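Local coordinates for DegV family protein (Streptococcus agalactiae, PDB 3LUP), which binds a fatty acid, with elaidic acid held in its pocket here, and may play a role in lipid transport or fatty acid metabolism, at residues 66-69 with 70-73; 98-101 with 102-106; 121-124 with 125-129; 234-237 with 238-241. One frame throughout, in Å; residues are numbered along the deposited sequence.

Contact 1: residues 66-69 with 70-73; sequences QPSL and AELD. With ELA (Elaidic acid), chain B.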
loop_
_atom_site.group_PDB
_atom_site.type_symbol
_atom_site.label_atom_id
_atom_site.label_comp_id
_atom_site.label_asym_id
_atom_site.label_seq_id
_atom_site.Cartn_x
_atom_site.Cartn_y
_atom_site.Cartn_z
ATOM N N GLN A 66 -13.596 3.377 2.982
ATOM C CA GLN A 66 -13.050 3.963 1.766
ATOM C C GLN A 66 -12.898 5.466 1.951
ATOM O O GLN A 66 -13.656 6.067 2.716
ATOM C CB GLN A 66 -13.989 3.684 0.592
ATOM C CG GLN A 66 -14.048 2.226 0.178
ATOM C CD GLN A 66 -15.222 1.908 -0.729
ATOM O OE1 GLN A 66 -15.495 2.618 -1.711
ATOM N NE2 GLN A 66 -15.918 0.827 -0.414
ATOM N N PRO A 67 -11.905 6.082 1.282
ATOM C CA PRO A 67 -11.892 7.549 1.278
ATOM C C PRO A 67 -13.187 8.086 0.671
ATOM O O PRO A 67 -13.904 7.345 0.001
ATOM C CB PRO A 67 -10.680 7.911 0.405
ATOM C CG PRO A 67 -10.089 6.637 -0.048
ATOM C CD PRO A 67 -10.654 5.515 0.762
ATOM N N SER A 68 -13.495 9.352 0.934
ATOM C CA SER A 68 -14.743 9.966 0.468
ATOM C C SER A 68 -14.818 10.136 -1.073
ATOM O O SER A 68 -13.946 10.766 -1.690
ATOM C CB SER A 68 -14.950 11.303 1.193
ATOM O OG SER A 68 -16.023 12.044 0.639
ATOM N N LEU A 69 -15.853 9.564 -1.687
ATOM C CA LEU A 69 -16.125 9.801 -3.102
ATOM C C LEU A 69 -16.361 11.285 -3.332
ATOM O O LEU A 69 -15.905 11.844 -4.328
ATOM C CB LEU A 69 -17.356 9.028 -3.575
ATOM C CG LEU A 69 -17.310 7.499 -3.635
ATOM C CD1 LEU A 69 -18.690 6.939 -3.957
ATOM C CD2 LEU A 69 -16.262 7.012 -4.633
ATOM N N ALA A 70 -17.071 11.914 -2.398
ATOM C CA ALA A 70 -17.386 13.334 -2.476
ATOM C C ALA A 70 -16.125 14.193 -2.426
ATOM O O ALA A 70 -16.048 15.211 -3.108
ATOM C CB ALA A 70 -18.355 13.728 -1.371
ATOM N N GLU A 71 -15.143 13.779 -1.632
ATOM C CA GLU A 71 -13.889 14.517 -1.535
ATOM C C GLU A 71 -13.088 14.435 -2.825
ATOM O O GLU A 71 -12.548 15.436 -3.285
ATOM C CB GLU A 71 -13.044 14.023 -0.366
ATOM C CG GLU A 71 -13.523 14.507 0.967
ATOM C CD GLU A 71 -12.465 14.395 2.044
ATOM O OE1 GLU A 71 -11.497 13.630 1.849
ATOM O OE2 GLU A 71 -12.598 15.073 3.087
ATOM N N LEU A 72 -13.009 13.239 -3.397
ATOM C CA LEU A 72 -12.399 13.066 -4.705
ATOM C C LEU A 72 -13.114 13.930 -5.743
ATOM O O LEU A 72 -12.480 14.700 -6.473
ATOM C CB LEU A 72 -12.410 11.588 -5.128
ATOM C CG LEU A 72 -11.772 11.210 -6.479
ATOM C CD1 LEU A 72 -10.432 11.933 -6.767
ATOM C CD2 LEU A 72 -11.624 9.687 -6.607
ATOM N N ASP A 73 -14.436 13.803 -5.790
ATOM C CA ASP A 73 -15.261 14.546 -6.726
ATOM C C ASP A 73 -14.963 16.036 -6.689
ATOM O O ASP A 73 -14.724 16.641 -7.733
ATOM C CB ASP A 73 -16.731 14.310 -6.418
ATOM C CG ASP A 73 -17.633 14.977 -7.407
ATOM O OD1 ASP A 73 -17.353 14.849 -8.619
ATOM O OD2 ASP A 73 -18.612 15.631 -6.977
HETATM C CA ELA B . -12.549 -0.495 2.813
HETATM C C ELA B . -13.912 -0.858 3.410
HETATM O O ELA B . -14.043 -1.439 4.527
HETATM C C3 ELA B . -11.751 0.502 3.649
HETATM C C4 ELA B . -10.563 1.053 2.868
HETATM C C5 ELA B . -9.218 0.822 3.586
HETATM C C6 ELA B . -8.646 -0.569 3.278
HETATM C C7 ELA B . -7.532 -1.080 4.185
HETATM C C8 ELA B . -7.132 -2.501 3.770
HETATM C C9 ELA B . -5.637 -2.737 3.940
HETATM C C10 ELA B . -5.043 -4.093 3.864
HETATM C C11 ELA B . -3.728 -4.374 4.563
HETATM C C12 ELA B . -2.724 -5.087 3.667
HETATM C C13 ELA B . -1.538 -4.220 3.280
HETATM C C14 ELA B . -0.257 -5.016 3.071
HETATM C C15 ELA B . 0.911 -4.063 2.780
HETATM C C16 ELA B . 2.162 -4.760 2.242
HETATM C C17 ELA B . 2.497 -4.281 0.833
HETATM C C18 ELA B . 3.998 -4.163 0.598
HETATM O OXT ELA B . -14.946 -0.587 2.756
#
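Glu71 N is held by two oxygens of Ser68: OG at 3.0 Å, and more weakly O at 3.2 Å. Ser68 O also takes a nearly straight bond from Leu72 N, 3.1 Å long with an N-H...O angle of 172°. Ser68 is thus the N-cap of the helix, and its hydroxyl takes up an amide of the first turn, which has no helical carbonyl before it. The torsion chi1 of 171° swings OG away from the backbone N and over the start of the helix. The next backbone bond along the helix runs from Asp73 N to Leu69 O, at 2.9 Å. Apolar atoms meet beside the cap, where Ser68 CB lies 3.5 Å from Glu71 CG. The extended side chain of Glu71 then runs on past the serine, and its carboxylate bonds a glycerol that probably comes from the crystallisation liquor. Upstream, Gln66 belongs to the fatty acid pocket, and its backbone N comes within 3.5 Å of C3 of the elaidic acid. The loop thus runs from a pocket residue, Gln66, into helix 69-81. The contact lies at the surface, but Leu69 and Leu72 rest on Ile103 of helix 99-103. Leu72 also touches Leu29 of strand 26-29, and Asp73 OD1 bonds His110 NE2.

Contact 2: residues 98-101 with 102-106; sequences GFWQ and NIQFL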
loop_
_atom_site.group_PDB
_atom_site.type_symbol
_atom_site.label_atom_id
_atom_site.label_comp_id
_atom_site.label_asym_id
_atom_site.label_seq_id
_atom_site.Cartn_x
_atom_site.Cartn_y
_atom_site.Cartn_z
ATOM N N GLY A 98 -13.101 -1.700 -2.171
ATOM C CA GLY A 98 -13.894 -1.439 -3.364
ATOM C C GLY A 98 -13.849 0.004 -3.802
ATOM O O GLY A 98 -14.674 0.442 -4.600
ATOM N N PHE A 99 -12.883 0.751 -3.284
ATOM C CA PHE A 99 -12.734 2.158 -3.619
ATOM C C PHE A 99 -12.389 2.357 -5.087
ATOM O O PHE A 99 -12.996 3.189 -5.765
ATOM C CB PHE A 99 -11.674 2.809 -2.735
ATOM C CG PHE A 99 -11.548 4.279 -2.946
ATOM C CD1 PHE A 99 -10.362 4.825 -3.392
ATOM C CD2 PHE A 99 -12.623 5.117 -2.714
ATOM C CE1 PHE A 99 -10.242 6.205 -3.592
ATOM C CE2 PHE A 99 -12.519 6.490 -2.917
ATOM C CZ PHE A 99 -11.327 7.042 -3.363
ATOM N N TRP A 100 -11.417 1.587 -5.570
ATOM C CA TRP A 100 -11.042 1.600 -6.978
ATOM C C TRP A 100 -12.246 1.397 -7.915
ATOM O O TRP A 100 -12.473 2.186 -8.835
ATOM C CB TRP A 100 -9.970 0.561 -7.258
ATOM C CG TRP A 100 -9.535 0.616 -8.665
ATOM C CD1 TRP A 100 -8.563 1.418 -9.191
ATOM C CD2 TRP A 100 -10.071 -0.140 -9.757
ATOM N NE1 TRP A 100 -8.461 1.204 -10.544
ATOM C CE2 TRP A 100 -9.370 0.249 -10.916
ATOM C CE3 TRP A 100 -11.072 -1.122 -9.866
ATOM C CZ2 TRP A 100 -9.642 -0.299 -12.178
ATOM C CZ3 TRP A 100 -11.345 -1.672 -11.125
ATOM C CH2 TRP A 100 -10.635 -1.255 -12.259
ATOM N N GLN A 101 -13.023 0.344 -7.683
ATOM C CA GLN A 101 -14.208 0.108 -8.489
ATOM C C GLN A 101 -15.241 1.212 -8.327
ATOM O O GLN A 101 -15.939 1.573 -9.293
ATOM C CB GLN A 101 -14.830 -1.235 -8.161
ATOM C CG GLN A 101 -15.659 -1.753 -9.315
ATOM C CD GLN A 101 -15.729 -3.273 -9.372
ATOM O OE1 GLN A 101 -16.824 -3.836 -9.444
ATOM N NE2 GLN A 101 -14.563 -3.946 -9.357
ATOM N N ASN A 102 -15.331 1.745 -7.109
ATOM C CA ASN A 102 -16.326 2.762 -6.792
ATOM C C ASN A 102 -16.053 4.137 -7.390
ATOM O O ASN A 102 -16.986 4.896 -7.630
ATOM C CB ASN A 102 -16.554 2.855 -5.283
ATOM C CG ASN A 102 -17.506 1.792 -4.779
ATOM O OD1 ASN A 102 -18.555 1.568 -5.368
ATOM N ND2 ASN A 102 -17.145 1.129 -3.693
ATOM N N ILE A 103 -14.789 4.455 -7.651
ATOM C CA ILE A 103 -14.446 5.768 -8.200
ATOM C C ILE A 103 -14.479 5.839 -9.718
ATOM O O ILE A 103 -14.328 6.928 -10.260
ATOM C CB ILE A 103 -13.048 6.272 -7.749
ATOM C CG1 ILE A 103 -11.964 5.273 -8.126
ATOM C CG2 ILE A 103 -13.017 6.529 -6.274
ATOM C CD1 ILE A 103 -10.608 5.821 -7.997
ATOM N N GLN A 104 -14.668 4.701 -10.398
ATOM C CA GLN A 104 -14.505 4.618 -11.862
ATOM C C GLN A 104 -15.469 5.488 -12.662
ATOM O O GLN A 104 -15.107 6.019 -13.728
ATOM C CB GLN A 104 -14.616 3.177 -12.365
ATOM C CG GLN A 104 -13.495 2.245 -11.947
ATOM C CD GLN A 104 -12.109 2.824 -12.167
ATOM O OE1 GLN A 104 -11.673 3.040 -13.302
ATOM N NE2 GLN A 104 -11.400 3.073 -11.066
ATOM N N PHE A 105 -16.696 5.626 -12.165
ATOM C CA PHE A 105 -17.700 6.411 -12.874
ATOM C C PHE A 105 -17.275 7.874 -12.948
ATOM O O PHE A 105 -17.653 8.586 -13.871
ATOM C CB PHE A 105 -19.084 6.254 -12.232
ATOM C CG PHE A 105 -19.280 7.075 -10.984
ATOM C CD1 PHE A 105 -18.656 6.715 -9.787
ATOM C CD2 PHE A 105 -20.097 8.206 -11.001
ATOM C CE1 PHE A 105 -18.835 7.475 -8.629
ATOM C CE2 PHE A 105 -20.290 8.972 -9.850
ATOM C CZ PHE A 105 -19.661 8.604 -8.660
ATOM N N LEU A 106 -16.461 8.305 -11.991
ATOM C CA LEU A 106 -16.022 9.693 -11.919
ATOM C C LEU A 106 -15.244 10.184 -13.139
ATOM O O LEU A 106 -15.252 11.380 -13.438
ATOM C CB LEU A 106 -15.250 9.964 -10.620
ATOM C CG LEU A 106 -16.065 10.091 -9.317
ATOM C CD1 LEU A 106 -15.189 10.577 -8.165
ATOM C CD2 LEU A 106 -17.261 11.030 -9.478
HETATM O O HOH W 1 -17.989 3.485 -10.471
#
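Backbone bonds come first: Asn102 N donates to Gly98 O at 2.9 Å, and Ile103 N donates to Phe99 O at the same length of 2.9 Å. Gly98 sits at the N-cap position, so these bonds build the first turn of helix 99-103. A type I beta turn runs from Ile103 to Leu106. A water links the two segments there, donating to Gln101 O and accepting from Phe105 N. The helix packs on helix 69-81, and Ile103 also touches Phe117 in a loop. One side-chain bond reaches back four residues: Gln104 NE2 donates to Trp100 O at 2.6 Å. The carbonyl oxygen lies close to the amide plane of Gln104. Two further side-chain bonds lead outside: Asn102 ND2 bonds Gln66 OE1 in the loop before helix 69-81, and Trp100 NE1 bonds Phe117 O. A bend at chi2 (-48°) folds Gln104 back to make its bond. The same bend lays its amide over one face of the Trp100 indole, offset toward the rim, with the two planes 24° apart. NE2 is 3.5 Å from Trp100 CE2. Apolar packing is carried by Ile103, whose CG2 methyl makes a CH-pi contact over the Phe99 ring, 3.6 Å from its centroid. Phe91 meets the same ring edge-to-face.

Contact 3: residues 121-124 with 125-129; sequences KITS and APQGN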
loop_
_atom_site.group_PDB
_atom_site.type_symbol
_atom_site.label_atom_id
_atom_site.label_comp_id
_atom_site.label_asym_id
_atom_site.label_seq_id
_atom_site.Cartn_x
_atom_site.Cartn_y
_atom_site.Cartn_z
ATOM N N LYS A 121 -3.014 -2.431 -7.353
ATOM C CA LYS A 121 -2.861 -3.803 -6.841
ATOM C C LYS A 121 -1.906 -3.897 -5.655
ATOM O O LYS A 121 -1.426 -4.981 -5.296
ATOM C CB LYS A 121 -2.420 -4.756 -7.943
ATOM C CG LYS A 121 -3.399 -4.871 -9.098
ATOM C CD LYS A 121 -2.886 -5.911 -10.053
ATOM C CE LYS A 121 -3.720 -6.000 -11.296
ATOM N NZ LYS A 121 -2.994 -6.885 -12.251
ATOM N N ILE A 122 -1.639 -2.756 -5.036
ATOM C CA ILE A 122 -0.729 -2.711 -3.900
ATOM C C ILE A 122 -1.108 -1.583 -2.935
ATOM O O ILE A 122 -2.197 -1.006 -3.041
ATOM C CB ILE A 122 0.758 -2.680 -4.370
ATOM C CG1 ILE A 122 1.681 -3.215 -3.274
ATOM C CG2 ILE A 122 1.160 -1.325 -4.992
ATOM C CD1 ILE A 122 1.522 -4.746 -3.064
ATOM N N THR A 123 -0.240 -1.310 -1.975
ATOM C CA THR A 123 -0.458 -0.221 -1.044
ATOM C C THR A 123 0.858 0.070 -0.345
ATOM O O THR A 123 1.889 -0.421 -0.772
ATOM C CB THR A 123 -1.631 -0.533 -0.051
ATOM O OG1 THR A 123 -1.972 0.650 0.673
ATOM C CG2 THR A 123 -1.279 -1.655 0.925
ATOM N N SER A 124 0.836 0.871 0.712
ATOM C CA SER A 124 2.057 1.194 1.449
ATOM C C SER A 124 3.122 1.746 0.482
ATOM O O SER A 124 2.795 2.589 -0.366
ATOM C CB SER A 124 2.554 -0.037 2.223
ATOM O OG SER A 124 3.737 0.248 2.945
ATOM N N ALA A 125 4.357 1.242 0.576
ATOM C CA ALA A 125 5.523 1.872 -0.049
ATOM C C ALA A 125 5.622 1.742 -1.578
ATOM O O ALA A 125 6.036 2.701 -2.252
ATOM C CB ALA A 125 6.797 1.399 0.617
ATOM N N PRO A 126 5.281 0.556 -2.135
ATOM C CA PRO A 126 5.199 0.457 -3.593
ATOM C C PRO A 126 4.230 1.464 -4.206
ATOM O O PRO A 126 4.527 2.032 -5.260
ATOM C CB PRO A 126 4.709 -0.981 -3.802
ATOM C CG PRO A 126 5.368 -1.726 -2.725
ATOM C CD PRO A 126 5.251 -0.791 -1.525
ATOM N N GLN A 127 3.094 1.676 -3.543
ATOM C CA GLN A 127 2.119 2.661 -3.978
ATOM C C GLN A 127 2.771 4.046 -4.046
ATOM O O GLN A 127 2.649 4.745 -5.057
ATOM C CB GLN A 127 0.927 2.686 -3.020
ATOM C CG GLN A 127 -0.433 3.028 -3.665
ATOM C CD GLN A 127 -1.510 3.313 -2.626
ATOM O OE1 GLN A 127 -1.572 2.675 -1.577
ATOM N NE2 GLN A 127 -2.357 4.281 -2.910
ATOM N N GLY A 128 3.496 4.413 -2.989
ATOM C CA GLY A 128 4.086 5.733 -2.859
ATOM C C GLY A 128 5.163 5.909 -3.888
ATOM O O GLY A 128 5.294 6.974 -4.499
ATOM N N ASN A 129 5.933 4.848 -4.091
ATOM C CA ASN A 129 6.929 4.800 -5.160
ATOM C C ASN A 129 6.328 5.026 -6.546
ATOM O O ASN A 129 6.931 5.698 -7.357
ATOM C CB ASN A 129 7.674 3.470 -5.139
ATOM C CG ASN A 129 8.649 3.340 -3.959
ATOM O OD1 ASN A 129 9.155 2.246 -3.703
ATOM N ND2 ASN A 129 8.927 4.448 -3.258
#
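Two hydrogen bonds join residues 121-124 to the helix that follows. Thr123 OG1 donates to Gln127 OE1 at 3.1 Å, running nearly straight out from the amide C=O. The extended chain of Gln127 carries its amide back past the CA of Thr123 to reach the hydroxyl. Both side chains have further partners. Thr123 OG1 also bonds Ser13 OG, while Gln127 NE2 is held by Leu90 O. The glutamine amide is therefore held at both its oxygen and its nitrogen. The second bond is Gly128 N to Ser124 O, 3.3 Å, with the donor nitrogen in the plane of the carbonyl. It belongs to the first turn of helix 124-138. Apolar contact comes from Ile122, whose side chain crosses that of Pro126 at about a right angle. Both CG1 and CG2 of Ile122 lie against Pro126 CB, CG2 at 3.8 Å. Every residue that touches is buried, close to the centre of the chain. Ile122 and Thr123 also touch the elaidic acid, and Thr123 is one of its pocket residues. This loop and helix start thus form part of the wall of the fatty acid site of this DegV protein.

Contact 4: residues 234-237 with 238-241; sequences IIHS and RAQD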
loop_
_atom_site.group_PDB
_atom_site.type_symbol
_atom_site.label_atom_id
_atom_site.label_comp_id
_atom_site.label_asym_id
_atom_site.label_seq_id
_atom_site.Cartn_x
_atom_site.Cartn_y
_atom_site.Cartn_z
ATOM N N ILE A 234 11.250 -2.737 3.667
ATOM C CA ILE A 234 10.773 -3.582 4.750
ATOM C C ILE A 234 9.817 -2.737 5.583
ATOM O O ILE A 234 10.147 -1.621 5.997
ATOM C CB ILE A 234 11.900 -4.084 5.642
ATOM C CG1 ILE A 234 12.957 -4.802 4.811
ATOM C CG2 ILE A 234 11.339 -5.006 6.732
ATOM C CD1 ILE A 234 14.293 -4.924 5.526
ATOM N N ILE A 235 8.624 -3.259 5.811
ATOM C CA ILE A 235 7.571 -2.476 6.439
ATOM C C ILE A 235 7.023 -3.277 7.611
ATOM O O ILE A 235 6.840 -4.479 7.492
ATOM C CB ILE A 235 6.445 -2.147 5.434
ATOM C CG1 ILE A 235 7.036 -1.782 4.066
ATOM C CG2 ILE A 235 5.557 -1.027 5.967
ATOM C CD1 ILE A 235 6.339 -2.446 2.901
ATOM N N HIS A 236 6.780 -2.623 8.742
ATOM C CA HIS A 236 6.319 -3.322 9.921
ATOM C C HIS A 236 5.330 -2.510 10.738
ATOM O O HIS A 236 5.344 -1.273 10.705
ATOM C CB HIS A 236 7.512 -3.709 10.797
ATOM C CG HIS A 236 8.207 -2.540 11.407
ATOM N ND1 HIS A 236 7.949 -2.113 12.690
ATOM C CD2 HIS A 236 9.121 -1.683 10.899
ATOM C CE1 HIS A 236 8.691 -1.052 12.954
ATOM N NE2 HIS A 236 9.415 -0.774 11.885
ATOM N N SER A 237 4.475 -3.209 11.478
ATOM C CA SER A 237 3.592 -2.558 12.441
ATOM C C SER A 237 4.094 -2.846 13.861
ATOM O O SER A 237 3.650 -3.788 14.514
ATOM C CB SER A 237 2.132 -2.988 12.239
ATOM O OG SER A 237 1.989 -4.403 12.338
ATOM N N ARG A 238 5.040 -2.028 14.322
ATOM C CA ARG A 238 5.687 -2.212 15.638
ATOM C C ARG A 238 6.332 -3.603 15.771
ATOM O O ARG A 238 6.076 -4.338 16.725
ATOM C CB ARG A 238 4.707 -1.932 16.793
ATOM C CG ARG A 238 4.125 -0.518 16.812
ATOM C CD ARG A 238 4.587 0.263 18.010
ATOM N NE ARG A 238 3.997 1.605 18.046
ATOM C CZ ARG A 238 3.178 2.053 18.998
ATOM N NH1 ARG A 238 2.822 1.271 20.015
ATOM N NH2 ARG A 238 2.707 3.295 18.926
ATOM N N ALA A 239 7.151 -3.951 14.781
ATOM C CA ALA A 239 7.885 -5.218 14.738
ATOM C C ALA A 239 9.325 -4.910 14.338
ATOM O O ALA A 239 9.905 -5.555 13.463
ATOM C CB ALA A 239 7.232 -6.201 13.758
ATOM N N GLN A 240 9.870 -3.889 14.998
ATOM C CA GLN A 240 11.264 -3.463 14.882
ATOM C C GLN A 240 12.264 -4.606 14.699
ATOM O O GLN A 240 13.040 -4.610 13.741
ATOM C CB GLN A 240 11.643 -2.676 16.139
ATOM C CG GLN A 240 12.931 -1.888 16.015
ATOM C CD GLN A 240 12.850 -0.858 14.909
ATOM O OE1 GLN A 240 11.772 -0.325 14.615
ATOM N NE2 GLN A 240 13.985 -0.584 14.271
ATOM N N ASP A 241 12.238 -5.556 15.634
ATOM C CA ASP A 241 13.157 -6.680 15.638
ATOM C C ASP A 241 12.990 -7.616 14.442
ATOM O O ASP A 241 13.989 -8.098 13.906
ATOM C CB ASP A 241 13.031 -7.457 16.945
ATOM C CG ASP A 241 13.777 -6.794 18.088
ATOM O OD1 ASP A 241 14.589 -5.871 17.817
ATOM O OD2 ASP A 241 13.565 -7.197 19.261
HETATM O O HOH W 2 5.983 0.576 13.482
#
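His236 meets Ala239 and Gln240 where a strand gives way to a helix, in the beta-alpha-beta unit of strand 230-236, helix 240-252 and strand 259-263. Just before the turn, Ile235 is a residue of the fatty acid pocket and touches the elaidic acid. His236 then carries most of the contact. Its chi1 of 68° places the ring between its own backbone N and carbonyl carbon, facing the coming helix. There ND1 accepts from Ala239 N at 2.9 Å, with an N-H...N angle of 166°. The donor lies near the ring edge but is tilted 25° out of its plane. Ala239 is the N-cap residue, so the imidazole holds the backbone just where the helix starts. The CB atoms of His236 and Ala239 also meet, at 3.9 Å. Gln240 CA sits over one face of the ring, and its bent chain brings OE1 to 3.6 Å from His236 CE1. Ser237 points its CB away from residues 238-241, and OG hydrogen-bonds both Gly273 O and Ala276 N. The Arg238 side chain leaves the turn and forms a salt bridge with Asp49. A water accepts from Arg238 N at 2.9 Å and donates weakly to His236 O.

Contacts 1 and 2 are neighbours, with centres about 10 Å apart. Their helices, 69-81 and 99-103, pack together through Leu72 and Ile103. Contact 1 is a surface contact and contact 2 is partly buried. Contact 3 is core, its centre about 4 Å from that of the chain. Contact 4 is also buried but lies across the chain's centre from contacts 1 and 2; it touches contact 3 where Ile235 packs on Ser124. All four include a helix start, yet the chemistry differs. A serine hydroxyl caps at the surface, and in contact 4 a histidine nitrogen accepts from the N-cap residue's amide. Contact 2 uses an amide on an indole, and contact 3 a buried threonine-glutamine pair. Contacts 1, 3 and 4 each include a fatty acid pocket residue.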